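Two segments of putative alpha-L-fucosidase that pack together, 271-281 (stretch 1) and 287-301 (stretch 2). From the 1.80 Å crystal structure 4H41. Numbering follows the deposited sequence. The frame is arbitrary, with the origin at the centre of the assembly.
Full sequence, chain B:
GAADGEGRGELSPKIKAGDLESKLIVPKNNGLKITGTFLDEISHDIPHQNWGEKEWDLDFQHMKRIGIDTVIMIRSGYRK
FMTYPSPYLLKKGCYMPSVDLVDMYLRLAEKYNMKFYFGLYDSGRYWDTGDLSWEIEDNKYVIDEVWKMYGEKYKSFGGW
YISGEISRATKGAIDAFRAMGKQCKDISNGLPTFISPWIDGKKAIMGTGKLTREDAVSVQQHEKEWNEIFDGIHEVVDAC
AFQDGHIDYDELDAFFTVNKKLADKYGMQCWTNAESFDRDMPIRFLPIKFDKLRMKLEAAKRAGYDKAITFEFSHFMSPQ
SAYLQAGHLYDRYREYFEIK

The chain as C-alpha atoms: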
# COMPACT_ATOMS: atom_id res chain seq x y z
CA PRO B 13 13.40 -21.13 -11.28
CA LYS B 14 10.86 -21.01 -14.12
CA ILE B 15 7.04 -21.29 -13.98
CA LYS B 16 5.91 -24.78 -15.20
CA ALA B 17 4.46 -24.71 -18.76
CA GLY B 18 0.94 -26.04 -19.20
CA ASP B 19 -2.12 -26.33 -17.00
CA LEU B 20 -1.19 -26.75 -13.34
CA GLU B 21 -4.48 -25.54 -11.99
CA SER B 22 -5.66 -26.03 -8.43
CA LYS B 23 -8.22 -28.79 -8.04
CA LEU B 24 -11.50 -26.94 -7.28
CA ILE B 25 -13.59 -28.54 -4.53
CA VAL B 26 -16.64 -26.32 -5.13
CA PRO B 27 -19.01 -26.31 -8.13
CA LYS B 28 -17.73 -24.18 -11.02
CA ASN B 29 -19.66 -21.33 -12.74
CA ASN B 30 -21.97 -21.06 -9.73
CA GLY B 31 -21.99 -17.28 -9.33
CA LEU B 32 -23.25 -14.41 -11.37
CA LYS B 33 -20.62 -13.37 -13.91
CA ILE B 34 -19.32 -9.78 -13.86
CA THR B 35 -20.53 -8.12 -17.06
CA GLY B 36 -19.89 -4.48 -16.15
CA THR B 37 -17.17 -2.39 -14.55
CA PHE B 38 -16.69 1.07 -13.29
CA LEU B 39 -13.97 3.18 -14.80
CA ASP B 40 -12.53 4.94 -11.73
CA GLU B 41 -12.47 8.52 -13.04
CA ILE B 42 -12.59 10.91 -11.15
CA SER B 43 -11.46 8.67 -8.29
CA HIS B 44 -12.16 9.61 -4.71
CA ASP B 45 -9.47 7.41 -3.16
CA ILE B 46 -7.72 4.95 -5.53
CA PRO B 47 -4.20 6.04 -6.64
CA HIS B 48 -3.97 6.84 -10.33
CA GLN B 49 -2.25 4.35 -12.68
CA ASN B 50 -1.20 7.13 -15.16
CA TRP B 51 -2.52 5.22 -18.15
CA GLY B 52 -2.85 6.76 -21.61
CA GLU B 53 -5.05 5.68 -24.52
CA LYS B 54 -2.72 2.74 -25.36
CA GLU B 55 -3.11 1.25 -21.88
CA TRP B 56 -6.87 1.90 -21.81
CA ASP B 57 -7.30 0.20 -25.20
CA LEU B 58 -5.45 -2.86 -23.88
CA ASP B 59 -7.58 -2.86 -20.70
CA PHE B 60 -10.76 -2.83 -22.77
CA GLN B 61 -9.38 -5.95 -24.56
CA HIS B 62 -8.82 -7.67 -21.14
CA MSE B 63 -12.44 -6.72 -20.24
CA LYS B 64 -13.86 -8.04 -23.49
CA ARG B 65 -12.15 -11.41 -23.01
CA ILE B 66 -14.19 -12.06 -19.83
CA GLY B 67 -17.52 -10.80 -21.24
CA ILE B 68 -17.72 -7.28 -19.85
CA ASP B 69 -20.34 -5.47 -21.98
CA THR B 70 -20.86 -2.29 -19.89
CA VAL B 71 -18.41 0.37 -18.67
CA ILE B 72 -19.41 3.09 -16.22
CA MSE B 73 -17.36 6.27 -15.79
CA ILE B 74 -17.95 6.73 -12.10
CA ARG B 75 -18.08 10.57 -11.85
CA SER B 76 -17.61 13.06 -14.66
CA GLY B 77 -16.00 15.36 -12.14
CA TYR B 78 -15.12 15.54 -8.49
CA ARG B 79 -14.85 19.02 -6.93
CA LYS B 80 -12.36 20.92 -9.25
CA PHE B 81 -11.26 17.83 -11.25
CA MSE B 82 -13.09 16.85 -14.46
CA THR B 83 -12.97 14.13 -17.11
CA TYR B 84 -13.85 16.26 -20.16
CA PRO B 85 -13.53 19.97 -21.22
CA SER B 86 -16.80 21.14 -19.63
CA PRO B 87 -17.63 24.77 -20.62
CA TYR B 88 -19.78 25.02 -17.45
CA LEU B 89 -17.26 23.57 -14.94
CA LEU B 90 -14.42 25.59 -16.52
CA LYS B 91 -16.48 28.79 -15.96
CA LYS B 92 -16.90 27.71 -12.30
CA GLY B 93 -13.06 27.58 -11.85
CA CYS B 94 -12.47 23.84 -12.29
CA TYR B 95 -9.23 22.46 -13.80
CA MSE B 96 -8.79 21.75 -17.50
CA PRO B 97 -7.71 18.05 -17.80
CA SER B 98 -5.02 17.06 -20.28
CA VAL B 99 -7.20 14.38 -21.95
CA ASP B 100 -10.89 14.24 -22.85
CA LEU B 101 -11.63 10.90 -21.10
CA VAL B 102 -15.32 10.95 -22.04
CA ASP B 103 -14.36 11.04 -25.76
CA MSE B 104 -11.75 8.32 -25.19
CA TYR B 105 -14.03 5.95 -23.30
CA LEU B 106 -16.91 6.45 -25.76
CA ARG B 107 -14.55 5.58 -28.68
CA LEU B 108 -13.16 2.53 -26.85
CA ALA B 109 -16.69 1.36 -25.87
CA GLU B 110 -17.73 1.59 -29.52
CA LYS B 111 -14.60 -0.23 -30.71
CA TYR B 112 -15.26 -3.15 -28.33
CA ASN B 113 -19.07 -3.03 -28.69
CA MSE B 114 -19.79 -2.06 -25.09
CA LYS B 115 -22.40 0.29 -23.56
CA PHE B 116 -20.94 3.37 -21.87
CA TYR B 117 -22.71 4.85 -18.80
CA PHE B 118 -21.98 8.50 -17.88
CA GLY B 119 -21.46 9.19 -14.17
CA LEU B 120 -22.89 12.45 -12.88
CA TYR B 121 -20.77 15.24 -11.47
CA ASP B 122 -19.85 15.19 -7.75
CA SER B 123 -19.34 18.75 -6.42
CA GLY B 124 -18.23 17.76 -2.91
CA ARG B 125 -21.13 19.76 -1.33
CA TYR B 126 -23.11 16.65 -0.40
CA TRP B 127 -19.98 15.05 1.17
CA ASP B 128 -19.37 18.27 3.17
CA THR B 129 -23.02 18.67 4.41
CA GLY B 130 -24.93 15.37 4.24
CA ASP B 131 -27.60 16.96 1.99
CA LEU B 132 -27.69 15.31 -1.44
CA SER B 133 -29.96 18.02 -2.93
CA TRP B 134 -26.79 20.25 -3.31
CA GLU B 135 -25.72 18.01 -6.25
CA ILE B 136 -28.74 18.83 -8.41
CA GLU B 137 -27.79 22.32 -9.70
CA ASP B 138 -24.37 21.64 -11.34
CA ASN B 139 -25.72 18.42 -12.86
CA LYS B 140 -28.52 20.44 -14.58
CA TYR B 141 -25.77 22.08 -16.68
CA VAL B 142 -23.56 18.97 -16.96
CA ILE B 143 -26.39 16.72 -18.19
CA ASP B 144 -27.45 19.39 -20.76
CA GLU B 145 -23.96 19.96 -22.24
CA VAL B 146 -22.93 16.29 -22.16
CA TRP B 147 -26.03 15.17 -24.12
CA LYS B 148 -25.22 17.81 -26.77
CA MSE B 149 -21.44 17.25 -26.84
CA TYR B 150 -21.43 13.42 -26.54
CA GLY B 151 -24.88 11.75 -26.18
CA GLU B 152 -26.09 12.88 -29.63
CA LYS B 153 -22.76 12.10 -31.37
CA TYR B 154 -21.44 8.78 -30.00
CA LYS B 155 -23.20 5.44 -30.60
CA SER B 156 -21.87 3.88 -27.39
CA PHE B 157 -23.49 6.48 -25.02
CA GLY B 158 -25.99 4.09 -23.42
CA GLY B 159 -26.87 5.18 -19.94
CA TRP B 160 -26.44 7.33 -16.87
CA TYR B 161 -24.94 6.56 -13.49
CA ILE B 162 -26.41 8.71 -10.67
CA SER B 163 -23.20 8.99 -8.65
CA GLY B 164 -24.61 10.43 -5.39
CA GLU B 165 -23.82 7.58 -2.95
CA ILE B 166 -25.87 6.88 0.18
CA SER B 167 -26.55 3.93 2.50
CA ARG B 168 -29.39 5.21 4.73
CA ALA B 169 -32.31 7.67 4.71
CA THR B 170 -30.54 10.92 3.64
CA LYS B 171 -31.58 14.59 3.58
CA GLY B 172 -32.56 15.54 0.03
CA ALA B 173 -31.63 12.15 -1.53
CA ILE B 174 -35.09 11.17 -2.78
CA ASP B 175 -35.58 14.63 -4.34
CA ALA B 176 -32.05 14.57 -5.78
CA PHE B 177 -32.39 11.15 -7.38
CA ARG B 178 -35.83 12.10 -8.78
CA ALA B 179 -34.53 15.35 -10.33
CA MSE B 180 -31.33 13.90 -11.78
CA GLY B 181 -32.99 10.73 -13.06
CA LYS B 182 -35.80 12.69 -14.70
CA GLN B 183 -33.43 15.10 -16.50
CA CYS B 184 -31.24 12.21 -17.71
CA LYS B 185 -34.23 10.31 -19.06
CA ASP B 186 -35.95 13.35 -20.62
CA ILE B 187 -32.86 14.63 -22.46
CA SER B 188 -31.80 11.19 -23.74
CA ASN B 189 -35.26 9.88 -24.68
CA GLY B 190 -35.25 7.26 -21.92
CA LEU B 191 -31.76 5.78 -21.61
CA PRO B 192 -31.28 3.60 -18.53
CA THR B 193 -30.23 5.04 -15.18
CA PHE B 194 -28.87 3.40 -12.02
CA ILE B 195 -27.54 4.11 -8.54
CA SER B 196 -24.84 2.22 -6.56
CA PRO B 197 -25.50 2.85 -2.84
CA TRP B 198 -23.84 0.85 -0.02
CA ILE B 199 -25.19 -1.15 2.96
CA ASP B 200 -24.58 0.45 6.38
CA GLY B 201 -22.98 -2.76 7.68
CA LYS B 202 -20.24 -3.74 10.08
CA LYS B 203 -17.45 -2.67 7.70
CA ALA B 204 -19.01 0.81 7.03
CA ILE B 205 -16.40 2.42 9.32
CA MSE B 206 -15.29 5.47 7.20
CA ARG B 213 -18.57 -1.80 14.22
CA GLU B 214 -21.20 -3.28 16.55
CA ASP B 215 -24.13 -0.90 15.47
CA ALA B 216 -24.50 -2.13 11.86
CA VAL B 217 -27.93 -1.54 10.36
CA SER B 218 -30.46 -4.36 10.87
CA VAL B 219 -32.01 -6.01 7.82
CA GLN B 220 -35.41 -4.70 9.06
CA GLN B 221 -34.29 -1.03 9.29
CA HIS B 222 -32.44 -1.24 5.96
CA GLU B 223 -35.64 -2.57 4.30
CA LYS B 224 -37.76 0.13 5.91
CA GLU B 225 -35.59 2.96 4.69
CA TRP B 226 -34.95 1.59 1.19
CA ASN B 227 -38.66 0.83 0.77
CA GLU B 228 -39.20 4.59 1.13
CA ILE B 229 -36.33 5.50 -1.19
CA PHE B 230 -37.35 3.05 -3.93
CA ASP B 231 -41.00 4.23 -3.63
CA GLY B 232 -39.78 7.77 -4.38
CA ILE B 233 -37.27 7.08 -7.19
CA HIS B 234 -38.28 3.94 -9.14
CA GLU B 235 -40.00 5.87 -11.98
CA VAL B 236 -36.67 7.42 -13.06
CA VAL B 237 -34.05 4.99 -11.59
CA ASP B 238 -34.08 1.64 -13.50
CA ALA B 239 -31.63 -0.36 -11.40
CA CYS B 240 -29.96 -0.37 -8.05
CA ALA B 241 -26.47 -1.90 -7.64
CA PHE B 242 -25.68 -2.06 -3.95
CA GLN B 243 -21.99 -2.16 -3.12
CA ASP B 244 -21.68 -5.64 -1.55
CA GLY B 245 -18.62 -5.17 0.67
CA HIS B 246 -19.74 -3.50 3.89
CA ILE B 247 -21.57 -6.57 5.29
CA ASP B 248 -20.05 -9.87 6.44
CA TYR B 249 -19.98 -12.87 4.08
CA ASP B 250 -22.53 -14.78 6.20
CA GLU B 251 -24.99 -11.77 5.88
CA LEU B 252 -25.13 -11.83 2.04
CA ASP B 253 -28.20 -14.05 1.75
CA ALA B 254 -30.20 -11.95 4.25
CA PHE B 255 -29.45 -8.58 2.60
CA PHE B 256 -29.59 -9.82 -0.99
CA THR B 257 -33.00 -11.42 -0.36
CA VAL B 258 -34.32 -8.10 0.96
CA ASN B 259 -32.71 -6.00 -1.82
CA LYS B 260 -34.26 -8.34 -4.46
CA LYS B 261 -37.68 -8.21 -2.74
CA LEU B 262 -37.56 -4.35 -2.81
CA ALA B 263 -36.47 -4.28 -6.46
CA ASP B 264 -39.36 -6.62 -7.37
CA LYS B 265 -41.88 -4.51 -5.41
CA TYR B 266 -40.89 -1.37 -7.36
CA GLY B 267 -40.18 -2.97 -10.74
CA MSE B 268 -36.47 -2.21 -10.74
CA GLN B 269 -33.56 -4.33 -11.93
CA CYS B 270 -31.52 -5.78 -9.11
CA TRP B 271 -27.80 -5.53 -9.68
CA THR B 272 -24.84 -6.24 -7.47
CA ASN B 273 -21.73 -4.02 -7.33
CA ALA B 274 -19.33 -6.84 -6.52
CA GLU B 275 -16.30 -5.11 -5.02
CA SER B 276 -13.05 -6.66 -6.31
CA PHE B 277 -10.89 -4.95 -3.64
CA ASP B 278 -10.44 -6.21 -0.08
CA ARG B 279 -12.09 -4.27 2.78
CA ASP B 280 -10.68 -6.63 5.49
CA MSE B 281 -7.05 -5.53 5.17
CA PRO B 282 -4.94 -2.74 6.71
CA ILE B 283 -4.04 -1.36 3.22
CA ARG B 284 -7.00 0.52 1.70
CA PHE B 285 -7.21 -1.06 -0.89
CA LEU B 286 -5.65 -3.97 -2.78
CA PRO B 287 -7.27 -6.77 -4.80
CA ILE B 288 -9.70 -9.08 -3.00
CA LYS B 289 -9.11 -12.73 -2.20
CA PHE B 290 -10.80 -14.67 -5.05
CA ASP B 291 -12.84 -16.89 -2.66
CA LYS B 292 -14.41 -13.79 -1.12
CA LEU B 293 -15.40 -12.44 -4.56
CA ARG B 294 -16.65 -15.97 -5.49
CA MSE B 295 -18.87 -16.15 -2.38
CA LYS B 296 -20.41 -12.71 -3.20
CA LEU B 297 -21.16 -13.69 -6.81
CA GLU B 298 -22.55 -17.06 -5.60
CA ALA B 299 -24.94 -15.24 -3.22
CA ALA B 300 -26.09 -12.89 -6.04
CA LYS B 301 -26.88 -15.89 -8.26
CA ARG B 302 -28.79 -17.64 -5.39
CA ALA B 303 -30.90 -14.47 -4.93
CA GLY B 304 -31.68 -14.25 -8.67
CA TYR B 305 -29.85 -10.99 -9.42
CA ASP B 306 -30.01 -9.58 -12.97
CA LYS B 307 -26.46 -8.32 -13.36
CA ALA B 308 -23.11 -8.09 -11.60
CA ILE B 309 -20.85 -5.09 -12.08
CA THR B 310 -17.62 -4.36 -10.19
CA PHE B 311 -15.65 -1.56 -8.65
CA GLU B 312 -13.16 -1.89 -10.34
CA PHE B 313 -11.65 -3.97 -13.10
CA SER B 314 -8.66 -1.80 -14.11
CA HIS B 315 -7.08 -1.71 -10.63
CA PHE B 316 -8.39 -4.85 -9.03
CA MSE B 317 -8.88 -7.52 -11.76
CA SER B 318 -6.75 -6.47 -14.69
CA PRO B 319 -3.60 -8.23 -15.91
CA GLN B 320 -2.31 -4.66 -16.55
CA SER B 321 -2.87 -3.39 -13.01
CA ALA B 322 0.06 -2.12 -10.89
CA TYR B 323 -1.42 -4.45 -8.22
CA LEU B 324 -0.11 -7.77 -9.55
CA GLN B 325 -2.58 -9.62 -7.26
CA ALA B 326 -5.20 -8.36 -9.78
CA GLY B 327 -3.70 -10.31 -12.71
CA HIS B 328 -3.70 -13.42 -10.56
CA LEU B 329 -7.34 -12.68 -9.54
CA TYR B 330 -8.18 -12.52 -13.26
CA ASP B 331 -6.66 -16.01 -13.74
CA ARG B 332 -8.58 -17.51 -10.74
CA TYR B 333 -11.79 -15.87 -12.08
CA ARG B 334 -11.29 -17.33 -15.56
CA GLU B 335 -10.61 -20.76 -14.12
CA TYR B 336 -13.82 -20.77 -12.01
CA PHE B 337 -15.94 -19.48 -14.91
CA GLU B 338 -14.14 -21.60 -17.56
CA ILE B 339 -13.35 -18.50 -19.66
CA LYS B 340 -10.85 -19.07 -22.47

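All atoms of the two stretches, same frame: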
# COMPACT_ATOMS: atom_id res chain seq x y z
N TRP B 271 -29.19 -5.27 -9.36
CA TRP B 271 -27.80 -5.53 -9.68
C TRP B 271 -26.99 -5.67 -8.43
O TRP B 271 -27.39 -5.20 -7.38
CB TRP B 271 -27.23 -4.36 -10.51
CG TRP B 271 -27.78 -4.19 -11.90
CD1 TRP B 271 -28.87 -4.81 -12.46
CD2 TRP B 271 -27.35 -3.19 -12.84
NE1 TRP B 271 -29.08 -4.32 -13.72
CE2 TRP B 271 -28.16 -3.33 -13.99
CE3 TRP B 271 -26.29 -2.26 -12.86
CZ2 TRP B 271 -27.99 -2.52 -15.12
CZ3 TRP B 271 -26.11 -1.49 -14.00
CH2 TRP B 271 -26.97 -1.59 -15.10
N THR B 272 -25.81 -6.24 -8.56
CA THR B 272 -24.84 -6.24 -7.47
C THR B 272 -23.58 -5.51 -7.94
O THR B 272 -23.14 -5.70 -9.08
CB THR B 272 -24.50 -7.62 -6.90
OG1 THR B 272 -23.67 -7.42 -5.76
CG2 THR B 272 -23.79 -8.53 -7.90
N ASN B 273 -23.03 -4.65 -7.08
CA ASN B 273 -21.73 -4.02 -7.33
C ASN B 273 -20.78 -4.86 -6.50
O ASN B 273 -20.67 -4.67 -5.27
CB ASN B 273 -21.72 -2.54 -6.99
CG ASN B 273 -20.34 -1.94 -7.11
OD1 ASN B 273 -19.37 -2.63 -7.39
ND2 ASN B 273 -20.23 -0.66 -6.88
N ALA B 274 -20.22 -5.87 -7.14
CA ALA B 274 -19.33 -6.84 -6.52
C ALA B 274 -17.94 -6.26 -6.42
O ALA B 274 -17.21 -6.23 -7.40
CB ALA B 274 -19.32 -8.14 -7.30
N GLU B 275 -17.60 -5.74 -5.25
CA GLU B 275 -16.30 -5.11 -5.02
C GLU B 275 -15.18 -6.12 -5.20
O GLU B 275 -15.20 -7.19 -4.58
CB GLU B 275 -16.26 -4.50 -3.64
CG GLU B 275 -17.25 -3.36 -3.50
CD GLU B 275 -17.29 -2.69 -2.14
OE1 GLU B 275 -16.80 -3.31 -1.17
OE2 GLU B 275 -17.65 -1.49 -2.09
N SER B 276 -14.18 -5.77 -6.02
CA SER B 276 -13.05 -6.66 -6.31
C SER B 276 -11.79 -6.24 -5.57
O SER B 276 -10.70 -6.79 -5.82
CB SER B 276 -12.87 -6.77 -7.82
OG SER B 276 -12.85 -5.51 -8.45
N PHE B 277 -11.95 -5.36 -4.56
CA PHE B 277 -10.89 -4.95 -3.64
C PHE B 277 -11.24 -5.47 -2.25
O PHE B 277 -12.42 -5.74 -1.98
CB PHE B 277 -10.68 -3.44 -3.64
CG PHE B 277 -11.89 -2.66 -3.21
CD1 PHE B 277 -12.88 -2.32 -4.12
CD2 PHE B 277 -12.09 -2.34 -1.87
CE1 PHE B 277 -14.01 -1.62 -3.71
CE2 PHE B 277 -13.22 -1.62 -1.47
CZ PHE B 277 -14.15 -1.23 -2.41
N ASP B 278 -10.24 -5.64 -1.38
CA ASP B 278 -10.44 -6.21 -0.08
C ASP B 278 -10.66 -5.13 1.00
O ASP B 278 -9.79 -4.34 1.25
CB ASP B 278 -9.21 -7.10 0.28
CG ASP B 278 -9.57 -8.23 1.20
OD1 ASP B 278 -10.15 -7.95 2.27
OD2 ASP B 278 -9.30 -9.45 0.83
N ARG B 279 -11.79 -5.18 1.68
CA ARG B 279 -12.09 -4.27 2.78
C ARG B 279 -11.61 -4.82 4.14
O ARG B 279 -11.78 -4.14 5.14
CB ARG B 279 -13.62 -4.03 2.87
CG ARG B 279 -14.10 -3.02 1.90
CD ARG B 279 -15.56 -2.68 2.20
NE ARG B 279 -16.05 -1.86 1.14
CZ ARG B 279 -15.80 -0.58 0.98
NH1 ARG B 279 -15.20 0.11 1.94
NH2 ARG B 279 -16.25 0.06 -0.08
N ASP B 280 -11.07 -6.02 4.20
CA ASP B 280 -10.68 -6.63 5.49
C ASP B 280 -9.23 -6.43 5.84
O ASP B 280 -8.77 -6.98 6.84
CB ASP B 280 -10.96 -8.14 5.42
CG ASP B 280 -12.41 -8.48 5.11
OD1 ASP B 280 -13.29 -7.75 5.57
OD2 ASP B 280 -12.65 -9.48 4.39
N MSE B 281 -8.50 -5.65 5.06
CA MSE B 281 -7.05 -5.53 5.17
C MSE B 281 -6.61 -4.15 5.64
O MSE B 281 -7.30 -3.16 5.40
CB MSE B 281 -6.43 -5.82 3.81
CG MSE B 281 -6.74 -7.20 3.27
SE MSE B 281 -5.76 -8.56 4.24
CE MSE B 281 -7.15 -9.55 5.07
N PRO B 287 -6.31 -5.78 -4.30
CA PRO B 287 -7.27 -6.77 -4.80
C PRO B 287 -7.77 -7.76 -3.75
O PRO B 287 -7.04 -8.19 -2.82
CB PRO B 287 -6.48 -7.47 -5.90
CG PRO B 287 -5.51 -6.40 -6.38
CD PRO B 287 -5.10 -5.73 -5.16
N ILE B 288 -9.04 -8.14 -3.90
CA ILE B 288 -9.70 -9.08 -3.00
C ILE B 288 -9.19 -10.51 -3.20
O ILE B 288 -8.77 -10.91 -4.29
CB ILE B 288 -11.25 -9.00 -3.20
CG1 ILE B 288 -12.00 -9.52 -1.98
CG2 ILE B 288 -11.70 -9.72 -4.46
CD1 ILE B 288 -13.51 -9.21 -2.03
N LYS B 289 -9.29 -11.30 -2.14
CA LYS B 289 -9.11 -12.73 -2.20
C LYS B 289 -10.24 -13.33 -3.09
O LYS B 289 -11.43 -13.08 -2.86
CB LYS B 289 -9.18 -13.34 -0.77
CG LYS B 289 -9.17 -14.86 -0.77
CD LYS B 289 -9.21 -15.45 0.64
CE LYS B 289 -7.96 -15.26 1.42
NZ LYS B 289 -8.02 -16.08 2.68
N PHE B 290 -9.85 -14.08 -4.12
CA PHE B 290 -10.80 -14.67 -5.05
C PHE B 290 -11.99 -15.35 -4.34
O PHE B 290 -13.14 -15.12 -4.71
CB PHE B 290 -10.12 -15.70 -5.96
CG PHE B 290 -11.15 -16.43 -6.79
CD1 PHE B 290 -11.97 -15.75 -7.68
CD2 PHE B 290 -11.41 -17.77 -6.56
CE1 PHE B 290 -12.98 -16.42 -8.38
CE2 PHE B 290 -12.45 -18.43 -7.23
CZ PHE B 290 -13.19 -17.75 -8.16
N ASP B 291 -11.73 -16.17 -3.33
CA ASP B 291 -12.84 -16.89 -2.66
C ASP B 291 -13.85 -15.96 -2.05
O ASP B 291 -15.03 -16.27 -2.05
CB ASP B 291 -12.36 -17.90 -1.60
CG ASP B 291 -12.07 -19.28 -2.16
OD1 ASP B 291 -12.45 -19.56 -3.33
OD2 ASP B 291 -11.57 -20.14 -1.38
N LYS B 292 -13.43 -14.75 -1.63
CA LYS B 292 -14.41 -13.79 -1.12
C LYS B 292 -15.27 -13.26 -2.25
O LYS B 292 -16.50 -13.15 -2.09
CB LYS B 292 -13.72 -12.63 -0.40
CG LYS B 292 -13.06 -13.06 0.91
CD LYS B 292 -12.23 -11.92 1.50
CE LYS B 292 -11.50 -12.37 2.77
NZ LYS B 292 -10.78 -11.22 3.37
N LEU B 293 -14.66 -12.92 -3.39
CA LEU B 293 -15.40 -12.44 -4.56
C LEU B 293 -16.38 -13.56 -5.01
O LEU B 293 -17.55 -13.30 -5.32
CB LEU B 293 -14.47 -12.08 -5.70
CG LEU B 293 -15.16 -11.54 -6.96
CD1 LEU B 293 -16.01 -10.33 -6.69
CD2 LEU B 293 -14.15 -11.17 -8.03
N ARG B 294 -15.87 -14.79 -5.05
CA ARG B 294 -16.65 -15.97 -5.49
C ARG B 294 -17.89 -16.08 -4.60
O ARG B 294 -18.97 -16.31 -5.09
CB ARG B 294 -15.80 -17.26 -5.42
CG ARG B 294 -16.57 -18.43 -5.84
CD ARG B 294 -15.85 -19.74 -5.71
NE ARG B 294 -15.22 -19.94 -4.43
CZ ARG B 294 -15.79 -20.36 -3.30
NH1 ARG B 294 -17.08 -20.66 -3.28
NH2 ARG B 294 -15.07 -20.53 -2.21
N MSE B 295 -17.72 -16.01 -3.30
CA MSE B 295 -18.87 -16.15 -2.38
C MSE B 295 -19.92 -15.04 -2.62
O MSE B 295 -21.11 -15.32 -2.55
CB MSE B 295 -18.38 -16.14 -0.94
CG MSE B 295 -17.70 -17.41 -0.56
SE MSE B 295 -17.22 -17.27 1.38
CE MSE B 295 -16.48 -15.54 1.63
N LYS B 296 -19.49 -13.82 -2.95
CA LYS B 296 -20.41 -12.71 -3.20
C LYS B 296 -21.16 -12.92 -4.49
O LYS B 296 -22.37 -12.67 -4.52
CB LYS B 296 -19.66 -11.37 -3.19
CG LYS B 296 -19.11 -11.07 -1.80
CD LYS B 296 -18.47 -9.70 -1.63
CE LYS B 296 -17.42 -9.36 -2.65
NZ LYS B 296 -16.91 -7.97 -2.45
N LEU B 297 -20.50 -13.44 -5.53
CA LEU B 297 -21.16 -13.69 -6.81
C LEU B 297 -22.10 -14.90 -6.69
O LEU B 297 -23.15 -14.94 -7.35
CB LEU B 297 -20.13 -13.90 -7.93
CG LEU B 297 -19.23 -12.67 -8.24
CD1 LEU B 297 -18.23 -13.03 -9.33
CD2 LEU B 297 -20.05 -11.46 -8.69
N GLU B 298 -21.71 -15.89 -5.85
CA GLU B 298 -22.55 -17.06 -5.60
C GLU B 298 -23.85 -16.63 -4.90
O GLU B 298 -24.91 -17.13 -5.23
CB GLU B 298 -21.81 -18.13 -4.79
CG GLU B 298 -20.77 -18.84 -5.63
CD GLU B 298 -19.89 -19.83 -4.90
OE1 GLU B 298 -20.01 -19.95 -3.65
OE2 GLU B 298 -19.05 -20.47 -5.57
N ALA B 299 -23.76 -15.75 -3.92
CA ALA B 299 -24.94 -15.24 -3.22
C ALA B 299 -25.85 -14.46 -4.18
O ALA B 299 -27.08 -14.59 -4.11
CB ALA B 299 -24.52 -14.37 -2.07
N ALA B 300 -25.27 -13.65 -5.08
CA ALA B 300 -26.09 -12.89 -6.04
C ALA B 300 -26.87 -13.83 -6.96
O ALA B 300 -28.04 -13.58 -7.26
CB ALA B 300 -25.20 -11.97 -6.87
N LYS B 301 -26.22 -14.90 -7.41
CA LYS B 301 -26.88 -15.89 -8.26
C LYS B 301 -28.00 -16.62 -7.48
O LYS B 301 -29.07 -16.83 -8.03
CB LYS B 301 -25.92 -16.89 -8.83
CG LYS B 301 -26.54 -17.72 -9.96
CD LYS B 301 -25.54 -18.65 -10.64
CE LYS B 301 -26.11 -19.33 -11.86
NZ LYS B 301 -25.07 -20.18 -12.56
O HOH W 1 -22.06 -9.60 -5.16
O HOH W 2 -6.76 -9.51 -0.36
O HOH W 3 -8.23 -11.66 2.07

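Two lysines, one helical turn apart, do most of the polar work in this contact, and both are buried. Lys-292 and Lys-296 point toward the loop that follows the strand of residues 271-273, each ending in an ammonium group that meets oxygen. Lys-296 NZ donates to the backbone Glu-275 O at 2.8 Å; a long, flexible side chain can carry its charge from the helix to a carbonyl in this way. The side chain of Glu-275 is engaged within its own stretch, in a salt bridge with Arg-279. Lys-292, extended beyond chi1, forms a salt bridge with Asp-280, NZ to OD2 2.8 Å, and a longer one with Asp-278, NZ to OD2 3.4 Å, the latter supplemented by a water.

Asp-278 OD2 also accepts a weak hydrogen bond from Lys-289 N (3.5 Å), just ahead of the helix, while its OD1 accepts from Asp-280 N (2.9 Å), steadying the loop. Nearby, Phe-277 and Pro-287 form a single beta bridge, flanked by the nearly straight hydrogen bond from Ile-288 N to Ser-276 O (2.9 Å).

Apolar contacts run between and beyond the two lysines. The small Ala-274 lets its CB approach Leu-297 CD2 at 3.7 Å and Leu-293 CD1 at 4.0 Å, and Thr-272 CG2 meets Ala-300 CB at 3.9 Å; a water links Thr-272 OG1 to Lys-296 O, weakly at the latter end.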